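Local coordinates for thioredoxin domain-containing protein (Silicibacter pomeroyi, PDB 3EYT), which is of unknown function but, as a member of the AhpC/TSA family with a thioredoxin-like fold, may act as an oxidoreductase with antioxidant activity, at residues C[26-38]-C[60-73]. Sequence-based numbering, arbitrary orientation.
Sequences LRGKVIVIEAFQM and EDKVAVLGLHTVFE
Val30 N donates to Lys62 O and starts a parallel ladder between strands 30-36 and 63-69, at the centre of the thioredoxin-like sheet, where helix 41-57 joins them as a beta-alpha-beta crossover. The ladder ends at Thr70 N, on Phe36 O; the bond from Val32 N to Ala64 O (2.8 Å) is almost straight at 175°. On its other edge strand 30-36 bonds to strand 120-124.

Apolar contacts fill both faces. Leu26 and Leu66 meet tip to tip, Leu26 CD1 lying 3.9 Å from Leu66 CD1. Ile33 CG2 rests on Leu68 CB. Across the sheet, Val32 CG2 touches Val63 CG1. The Phe36 ring, swung back over its own backbone (chi1 71°), has His69 CD2 over one face, 3.6 Å from Phe36 CE1, brings its edge to Gly67 CA and touches Cys43 of helix 41-57.

Polar side chains close the two ends. At one, Lys29 NZ donates to Glu60 O, on a lone pair, and to Asp61 O, from above the carbonyl plane. At the other, Met38 N donates to His69 NE2 (3.0 Å) in the ring plane. Gln37, extended beyond CG, lays its amide on the Phe72 ring, the planes 13° apart. Gln37 OE1 accepts Phe72 N (3.1 Å). Gln37 NE2 donates to Glu73 OE2 (3.1 Å). A leucine in place of Gln37 would probably leave Phe72 N and Glu73 OE2 without these partners and free the loop beyond Thr70 to shift.

The Met38 bond fixes the imidazole against the backbone that leads into a probable thioredoxin-type CxxC motif (Cys40, Cys43); as acceptor, His69 NE2 is without a proton. Gln37, meanwhile, uses both ends of its amide to brace the facing loop.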
ATOM      1  N   LEU C  26      15.726 -26.039  -1.282  1.00 26.50           N
ATOM      2  CA  LEU C  26      16.185 -26.202   0.097  1.00 26.37           C
ATOM      3  C   LEU C  26      16.109 -27.658   0.560  1.00 25.99           C
ATOM      4  O   LEU C  26      16.340 -27.948   1.729  1.00 25.75           O
ATOM      5  CB  LEU C  26      15.393 -25.281   1.038  1.00 26.15           C
ATOM      6  CG  LEU C  26      15.565 -23.767   0.859  1.00 26.89           C
ATOM      7  CD1 LEU C  26      14.595 -23.002   1.743  1.00 26.61           C
ATOM      8  CD2 LEU C  26      16.996 -23.291   1.110  1.00 26.98           C
ATOM      9  N   ARG C  27      15.771 -28.553  -0.370  0.50 25.95           N
ATOM     10  CA  ARG C  27      15.779 -29.996  -0.134  0.50 26.28           C
ATOM     11  C   ARG C  27      17.062 -30.427   0.561  0.50 26.05           C
ATOM     12  O   ARG C  27      18.161 -30.050   0.148  0.50 25.67           O
ATOM     13  CB  ARG C  27      15.652 -30.755  -1.455  0.50 26.41           C
ATOM     14  CG  ARG C  27      14.243 -30.828  -1.976  0.50 27.28           C
ATOM     15  CD  ARG C  27      13.458 -31.887  -1.250  0.50 28.52           C
ATOM     16  NE  ARG C  27      12.091 -31.442  -1.058  0.50 28.26           N
ATOM     17  CZ  ARG C  27      11.257 -31.158  -2.047  0.50 29.53           C
ATOM     18  NH1 ARG C  27      10.031 -30.751  -1.769  0.50 30.16           N
ATOM     19  NH2 ARG C  27      11.648 -31.258  -3.311  0.50 29.40           N
ATOM     20  N   GLY C  28      16.911 -31.218   1.616  1.00 26.07           N
ATOM     21  CA  GLY C  28      18.069 -31.719   2.396  1.00 26.72           C
ATOM     22  C   GLY C  28      18.416 -30.902   3.637  1.00 26.61           C
ATOM     23  O   GLY C  28      19.155 -31.367   4.511  1.00 27.60           O
ATOM     24  N   LYS C  29      17.909 -29.673   3.699  1.00 26.40           N
ATOM     25  CA  LYS C  29      17.978 -28.842   4.911  1.00 25.67           C
ATOM     26  C   LYS C  29      16.655 -28.966   5.630  1.00 24.53           C
ATOM     27  O   LYS C  29      15.607 -29.150   4.999  1.00 23.71           O
ATOM     28  CB  LYS C  29      18.141 -27.357   4.582  1.00 26.41           C
ATOM     29  CG  LYS C  29      19.469 -26.959   3.987  1.00 27.45           C
ATOM     30  CD  LYS C  29      19.313 -25.588   3.348  1.00 27.77           C
ATOM     31  CE  LYS C  29      20.612 -25.116   2.726  1.00 32.66           C
ATOM     32  NZ  LYS C  29      21.722 -25.260   3.687  1.00 35.53           N
ATOM     33  N   VAL C  30      16.718 -28.887   6.952  1.00 23.42           N
ATOM     34  CA  VAL C  30      15.536 -28.665   7.754  1.00 22.03           C
ATOM     35  C   VAL C  30      15.179 -27.181   7.533  1.00 21.73           C
ATOM     36  O   VAL C  30      16.048 -26.311   7.464  1.00 21.99           O
ATOM     37  CB  VAL C  30      15.803 -29.033   9.236  1.00 22.07           C
ATOM     38  CG1 VAL C  30      14.658 -28.597  10.140  1.00 21.99           C
ATOM     39  CG2 VAL C  30      16.041 -30.547   9.356  1.00 19.83           C
ATOM     40  N   ILE C  31      13.900 -26.904   7.335  1.00 20.31           N
ATOM     41  CA  ILE C  31      13.471 -25.535   7.053  1.00 18.76           C
ATOM     42  C   ILE C  31      12.522 -25.063   8.153  1.00 18.21           C
ATOM     43  O   ILE C  31      11.562 -25.780   8.524  1.00 18.04           O
ATOM     44  CB  ILE C  31      12.779 -25.449   5.674  1.00 18.75           C
ATOM     45  CG1 ILE C  31      13.643 -26.118   4.599  1.00 20.05           C
ATOM     46  CG2 ILE C  31      12.441 -23.999   5.307  1.00 16.20           C
ATOM     47  CD1 ILE C  31      12.901 -26.378   3.308  1.00 22.02           C
ATOM     48  N   VAL C  32      12.810 -23.886   8.702  1.00 16.75           N
ATOM     49  CA  VAL C  32      11.939 -23.255   9.688  1.00 16.36           C
ATOM     50  C   VAL C  32      11.336 -22.035   9.022  1.00 16.02           C
ATOM     51  O   VAL C  32      12.063 -21.159   8.555  1.00 16.31           O
ATOM     52  CB  VAL C  32      12.738 -22.787  10.930  1.00 16.40           C
ATOM     53  CG1 VAL C  32      11.828 -22.088  11.928  1.00 15.11           C
ATOM     54  CG2 VAL C  32      13.450 -23.970  11.591  1.00 17.72           C
ATOM     55  N   ILE C  33      10.010 -21.976   8.965  1.00 16.24           N
ATOM     56  CA  ILE C  33       9.325 -20.819   8.409  1.00 16.99           C
ATOM     57  C   ILE C  33       8.535 -20.082   9.475  1.00 16.24           C
ATOM     58  O   ILE C  33       7.679 -20.654  10.130  1.00 17.07           O
ATOM     59  CB  ILE C  33       8.373 -21.207   7.253  1.00 17.33           C
ATOM     60  CG1 ILE C  33       9.104 -22.023   6.197  1.00 18.34           C
ATOM     61  CG2 ILE C  33       7.708 -19.956   6.593  1.00 17.68           C
ATOM     62  CD1 ILE C  33       8.140 -22.624   5.094  1.00 20.51           C
ATOM     63  N   GLU C  34       8.808 -18.791   9.599  1.00 15.39           N
ATOM     64  CA  GLU C  34       8.064 -17.944  10.515  1.00 15.52           C
ATOM     65  C   GLU C  34       7.106 -17.079   9.688  1.00 14.59           C
ATOM     66  O   GLU C  34       7.546 -16.208   8.932  1.00 15.09           O
ATOM     67  CB  GLU C  34       9.051 -17.100  11.336  1.00 15.85           C
ATOM     68  CG  GLU C  34       8.454 -16.030  12.219  1.00 20.01           C
ATOM     69  CD  GLU C  34       7.682 -16.588  13.409  1.00 24.32           C
ATOM     70  OE1 GLU C  34       7.912 -17.750  13.828  1.00 26.63           O
ATOM     71  OE2 GLU C  34       6.826 -15.848  13.916  1.00 29.56           O
ATOM     72  N   ALA C  35       5.808 -17.346   9.833  1.00 13.67           N
ATOM     73  CA  ALA C  35       4.764 -16.619   9.128  1.00 12.85           C
ATOM     74  C   ALA C  35       4.288 -15.552  10.094  1.00 13.29           C
ATOM     75  O   ALA C  35       3.944 -15.846  11.246  1.00 13.58           O
ATOM     76  CB  ALA C  35       3.621 -17.524   8.745  1.00 11.98           C
ATOM     77  N   PHE C  36       4.305 -14.308   9.632  1.00 13.24           N
ATOM     78  CA  PHE C  36       4.083 -13.183  10.516  1.00 13.57           C
ATOM     79  C   PHE C  36       3.412 -12.051   9.726  1.00 13.59           C
ATOM     80  O   PHE C  36       3.444 -12.026   8.487  1.00 12.04           O
ATOM     81  CB  PHE C  36       5.432 -12.705  11.112  1.00 13.46           C
ATOM     82  CG  PHE C  36       6.339 -12.003  10.109  1.00 15.11           C
ATOM     83  CD1 PHE C  36       6.410 -10.601  10.079  1.00 13.87           C
ATOM     84  CD2 PHE C  36       7.127 -12.745   9.208  1.00 16.07           C
ATOM     85  CE1 PHE C  36       7.242  -9.944   9.151  1.00 14.74           C
ATOM     86  CE2 PHE C  36       7.959 -12.119   8.285  1.00 18.03           C
ATOM     87  CZ  PHE C  36       8.017 -10.698   8.248  1.00 14.00           C
ATOM     88  N   GLN C  37       2.839 -11.100  10.473  1.00 13.47           N
ATOM     89  CA  GLN C  37       2.414  -9.807   9.940  1.00 11.86           C
ATOM     90  C   GLN C  37       3.206  -8.792  10.719  1.00 12.58           C
ATOM     91  O   GLN C  37       3.320  -8.894  11.960  1.00 12.88           O
ATOM     92  CB  GLN C  37       0.929  -9.524  10.228  1.00 12.48           C
ATOM     93  CG  GLN C  37      -0.064 -10.440   9.474  1.00 13.88           C
ATOM     94  CD  GLN C  37      -1.516 -10.007   9.677  1.00 15.11           C
ATOM     95  OE1 GLN C  37      -2.147  -9.539   8.749  1.00 13.58           O
ATOM     96  NE2 GLN C  37      -2.008 -10.093  10.905  1.00 14.53           N
HETATM   97  N   MSE C  38       3.701  -7.785  10.016  1.00 12.33           N
HETATM   98  CA  MSE C  38       4.583  -6.794  10.627  1.00 12.81           C
HETATM   99  C   MSE C  38       3.886  -5.969  11.713  1.00 13.45           C
HETATM  100  O   MSE C  38       4.535  -5.532  12.643  1.00 14.02           O
HETATM  101  CB  MSE C  38       5.196  -5.896   9.552  1.00 12.82           C
HETATM  102  CG  MSE C  38       4.147  -5.087   8.788  1.00 12.80           C
HETATM  103 SE   MSE C  38       5.014  -3.961   7.443  0.75 18.30          SE
HETATM  104  CE  MSE C  38       5.499  -2.444   8.622  1.00 13.03           C
ATOM    105  N   GLU C  60      23.697 -22.386   9.042  1.00 25.37           N
ATOM    106  CA  GLU C  60      23.025 -22.121   7.769  1.00 26.79           C
ATOM    107  C   GLU C  60      23.125 -23.305   6.826  1.00 26.80           C
ATOM    108  O   GLU C  60      22.266 -23.478   5.963  1.00 27.03           O
ATOM    109  CB  GLU C  60      23.627 -20.897   7.063  1.00 27.15           C
ATOM    110  CG  GLU C  60      24.042 -19.741   7.979  1.00 31.32           C
ATOM    111  CD  GLU C  60      23.116 -18.520   7.947  1.00 37.51           C
ATOM    112  OE1 GLU C  60      22.052 -18.552   7.272  1.00 37.33           O
ATOM    113  OE2 GLU C  60      23.472 -17.514   8.619  1.00 39.97           O
ATOM    114  N   ASP C  61      24.170 -24.122   6.963  1.00 26.84           N
ATOM    115  CA  ASP C  61      24.303 -25.255   6.045  1.00 27.29           C
ATOM    116  C   ASP C  61      23.290 -26.346   6.375  1.00 26.56           C
ATOM    117  O   ASP C  61      22.907 -27.122   5.500  1.00 27.53           O
ATOM    118  CB  ASP C  61      25.736 -25.810   6.013  1.00 27.81           C
ATOM    119  CG  ASP C  61      26.120 -26.519   7.291  1.00 29.90           C
ATOM    120  OD1 ASP C  61      25.525 -26.247   8.352  1.00 34.02           O
ATOM    121  OD2 ASP C  61      27.037 -27.368   7.240  1.00 36.66           O
ATOM    122  N   LYS C  62      22.842 -26.388   7.624  1.00 25.16           N
ATOM    123  CA  LYS C  62      21.948 -27.447   8.062  1.00 24.33           C
ATOM    124  C   LYS C  62      20.491 -27.015   8.164  1.00 23.61           C
ATOM    125  O   LYS C  62      19.591 -27.810   7.870  1.00 23.90           O
ATOM    126  CB  LYS C  62      22.414 -28.008   9.397  1.00 24.42           C
ATOM    127  CG  LYS C  62      23.710 -28.808   9.308  1.00 26.38           C
ATOM    128  CD  LYS C  62      24.139 -29.314  10.695  1.00 28.98           C
ATOM    129  CE  LYS C  62      25.564 -29.918  10.707  1.00 29.66           C
ATOM    130  NZ  LYS C  62      25.778 -30.751   9.492  1.00 31.35           N
ATOM    131  N   VAL C  63      20.267 -25.766   8.589  1.00 21.98           N
ATOM    132  CA  VAL C  63      18.923 -25.247   8.853  1.00 21.35           C
ATOM    133  C   VAL C  63      18.729 -23.947   8.073  1.00 20.91           C
ATOM    134  O   VAL C  63      19.541 -23.003   8.177  1.00 21.16           O
ATOM    135  CB  VAL C  63      18.698 -25.000  10.367  1.00 21.48           C
ATOM    136  CG1 VAL C  63      17.301 -24.355  10.642  1.00 19.83           C
ATOM    137  CG2 VAL C  63      18.863 -26.304  11.142  1.00 21.35           C
ATOM    138  N   ALA C  64      17.688 -23.917   7.254  1.00 19.94           N
ATOM    139  CA  ALA C  64      17.273 -22.659   6.617  1.00 19.48           C
ATOM    140  C   ALA C  64      16.165 -22.022   7.452  1.00 19.52           C
ATOM    141  O   ALA C  64      15.229 -22.709   7.894  1.00 20.67           O
ATOM    142  CB  ALA C  64      16.783 -22.909   5.165  1.00 19.65           C
ATOM    143  N   VAL C  65      16.257 -20.713   7.661  1.00 18.06           N
ATOM    144  CA  VAL C  65      15.223 -19.966   8.349  1.00 16.68           C
ATOM    145  C   VAL C  65      14.694 -18.913   7.375  1.00 16.77           C
ATOM    146  O   VAL C  65      15.461 -18.122   6.826  1.00 16.39           O
ATOM    147  CB  VAL C  65      15.753 -19.261   9.639  1.00 16.41           C
ATOM    148  CG1 VAL C  65      14.640 -18.394  10.304  1.00 15.53           C
ATOM    149  CG2 VAL C  65      16.280 -20.266  10.637  1.00 15.09           C
ATOM    150  N   LEU C  66      13.386 -18.933   7.166  1.00 16.41           N
ATOM    151  CA  LEU C  66      12.699 -18.067   6.192  1.00 16.76           C
ATOM    152  C   LEU C  66      11.601 -17.328   6.920  1.00 15.67           C
ATOM    153  O   LEU C  66      10.947 -17.918   7.773  1.00 16.58           O
ATOM    154  CB  LEU C  66      11.991 -18.898   5.116  1.00 15.95           C
ATOM    155  CG  LEU C  66      12.835 -19.913   4.354  1.00 20.05           C
ATOM    156  CD1 LEU C  66      12.029 -20.527   3.249  1.00 17.65           C
ATOM    157  CD2 LEU C  66      14.142 -19.239   3.834  1.00 22.00           C
ATOM    158  N   GLY C  67      11.376 -16.069   6.555  1.00 15.77           N
ATOM    159  CA  GLY C  67      10.186 -15.335   7.020  1.00 16.01           C
ATOM    160  C   GLY C  67       9.130 -15.396   5.916  1.00 15.31           C
ATOM    161  O   GLY C  67       9.460 -15.360   4.734  1.00 16.45           O
ATOM    162  N   LEU C  68       7.864 -15.461   6.290  1.00 14.42           N
ATOM    163  CA  LEU C  68       6.796 -15.384   5.309  1.00 14.37           C
ATOM    164  C   LEU C  68       5.811 -14.300   5.772  1.00 13.87           C
ATOM    165  O   LEU C  68       5.161 -14.443   6.814  1.00 13.91           O
ATOM    166  CB  LEU C  68       6.119 -16.751   5.168  1.00 13.54           C
ATOM    167  CG  LEU C  68       4.937 -16.793   4.206  1.00 16.18           C
ATOM    168  CD1 LEU C  68       5.452 -16.659   2.774  1.00 17.30           C
ATOM    169  CD2 LEU C  68       4.095 -18.078   4.361  1.00 15.56           C
ATOM    170  N   HIS C  69       5.755 -13.187   5.036  1.00 12.91           N
ATOM    171  CA  HIS C  69       4.844 -12.078   5.425  1.00 12.56           C
ATOM    172  C   HIS C  69       3.444 -12.367   4.861  1.00 12.95           C
ATOM    173  O   HIS C  69       3.191 -12.258   3.637  1.00 13.57           O
ATOM    174  CB  HIS C  69       5.383 -10.720   4.945  1.00 11.89           C
ATOM    175  CG  HIS C  69       4.767  -9.543   5.658  1.00 11.95           C
ATOM    176  ND1 HIS C  69       4.362  -8.404   5.001  1.00 10.40           N
ATOM    177  CD2 HIS C  69       4.488  -9.340   6.966  1.00 11.82           C
ATOM    178  CE1 HIS C  69       3.861  -7.546   5.873  1.00 10.22           C
ATOM    179  NE2 HIS C  69       3.935  -8.090   7.074  1.00  9.43           N
ATOM    180  N   THR C  70       2.561 -12.798   5.757  1.00 13.12           N
ATOM    181  CA  THR C  70       1.229 -13.318   5.364  1.00 13.72           C
ATOM    182  C   THR C  70       0.215 -12.270   5.823  1.00 13.20           C
ATOM    183  O   THR C  70      -0.336 -12.347   6.934  1.00 14.36           O
ATOM    184  CB  THR C  70       0.975 -14.664   6.040  1.00 13.98           C
ATOM    185  OG1 THR C  70       1.170 -14.530   7.471  1.00 14.36           O
ATOM    186  CG2 THR C  70       1.931 -15.747   5.523  1.00 13.38           C
ATOM    187  N   VAL C  71      -0.019 -11.251   5.000  1.00 12.96           N
ATOM    188  CA  VAL C  71      -0.876 -10.174   5.438  1.00 12.56           C
ATOM    189  C   VAL C  71      -2.321 -10.592   5.103  1.00 13.37           C
ATOM    190  O   VAL C  71      -2.659 -10.744   3.922  1.00 12.83           O
ATOM    191  CB  VAL C  71      -0.511  -8.849   4.695  1.00 12.68           C
ATOM    192  CG1 VAL C  71      -1.465  -7.713   5.121  1.00 13.56           C
ATOM    193  CG2 VAL C  71       0.944  -8.465   4.968  1.00 12.43           C
ATOM    194  N   PHE C  72      -3.166 -10.746   6.115  1.00 13.61           N
ATOM    195  CA  PHE C  72      -4.530 -11.195   5.874  1.00 15.04           C
ATOM    196  C   PHE C  72      -5.530 -10.152   6.347  1.00 16.06           C
ATOM    197  O   PHE C  72      -6.729 -10.379   6.320  1.00 15.28           O
ATOM    198  CB  PHE C  72      -4.776 -12.578   6.501  1.00 14.25           C
ATOM    199  CG  PHE C  72      -4.658 -12.597   8.003  1.00 16.26           C
ATOM    200  CD1 PHE C  72      -5.762 -12.264   8.807  1.00 20.04           C
ATOM    201  CD2 PHE C  72      -3.462 -12.939   8.609  1.00 16.43           C
ATOM    202  CE1 PHE C  72      -5.667 -12.315  10.208  1.00 21.13           C
ATOM    203  CE2 PHE C  72      -3.338 -12.973  10.007  1.00 17.75           C
ATOM    204  CZ  PHE C  72      -4.435 -12.655  10.808  1.00 18.58           C
ATOM    205  N   GLU C  73      -5.019  -8.986   6.761  1.00 16.57           N
ATOM    206  CA  GLU C  73      -5.878  -7.872   7.190  1.00 17.55           C
ATOM    207  C   GLU C  73      -5.103  -6.563   7.089  1.00 17.42           C
ATOM    208  O   GLU C  73      -3.873  -6.607   7.068  1.00 17.43           O
ATOM    209  CB  GLU C  73      -6.309  -8.089   8.624  1.00 18.48           C
ATOM    210  CG  GLU C  73      -5.126  -8.271   9.564  1.00 21.06           C
ATOM    211  CD  GLU C  73      -5.559  -8.624  10.961  1.00 26.64           C
ATOM    212  OE1 GLU C  73      -6.795  -8.741  11.196  1.00 29.23           O
ATOM    213  OE2 GLU C  73      -4.670  -8.786  11.827  1.00 26.42           O
TER
HETATM  214  O   HOH W   1      20.085 -30.468   7.495  1.00 22.38           O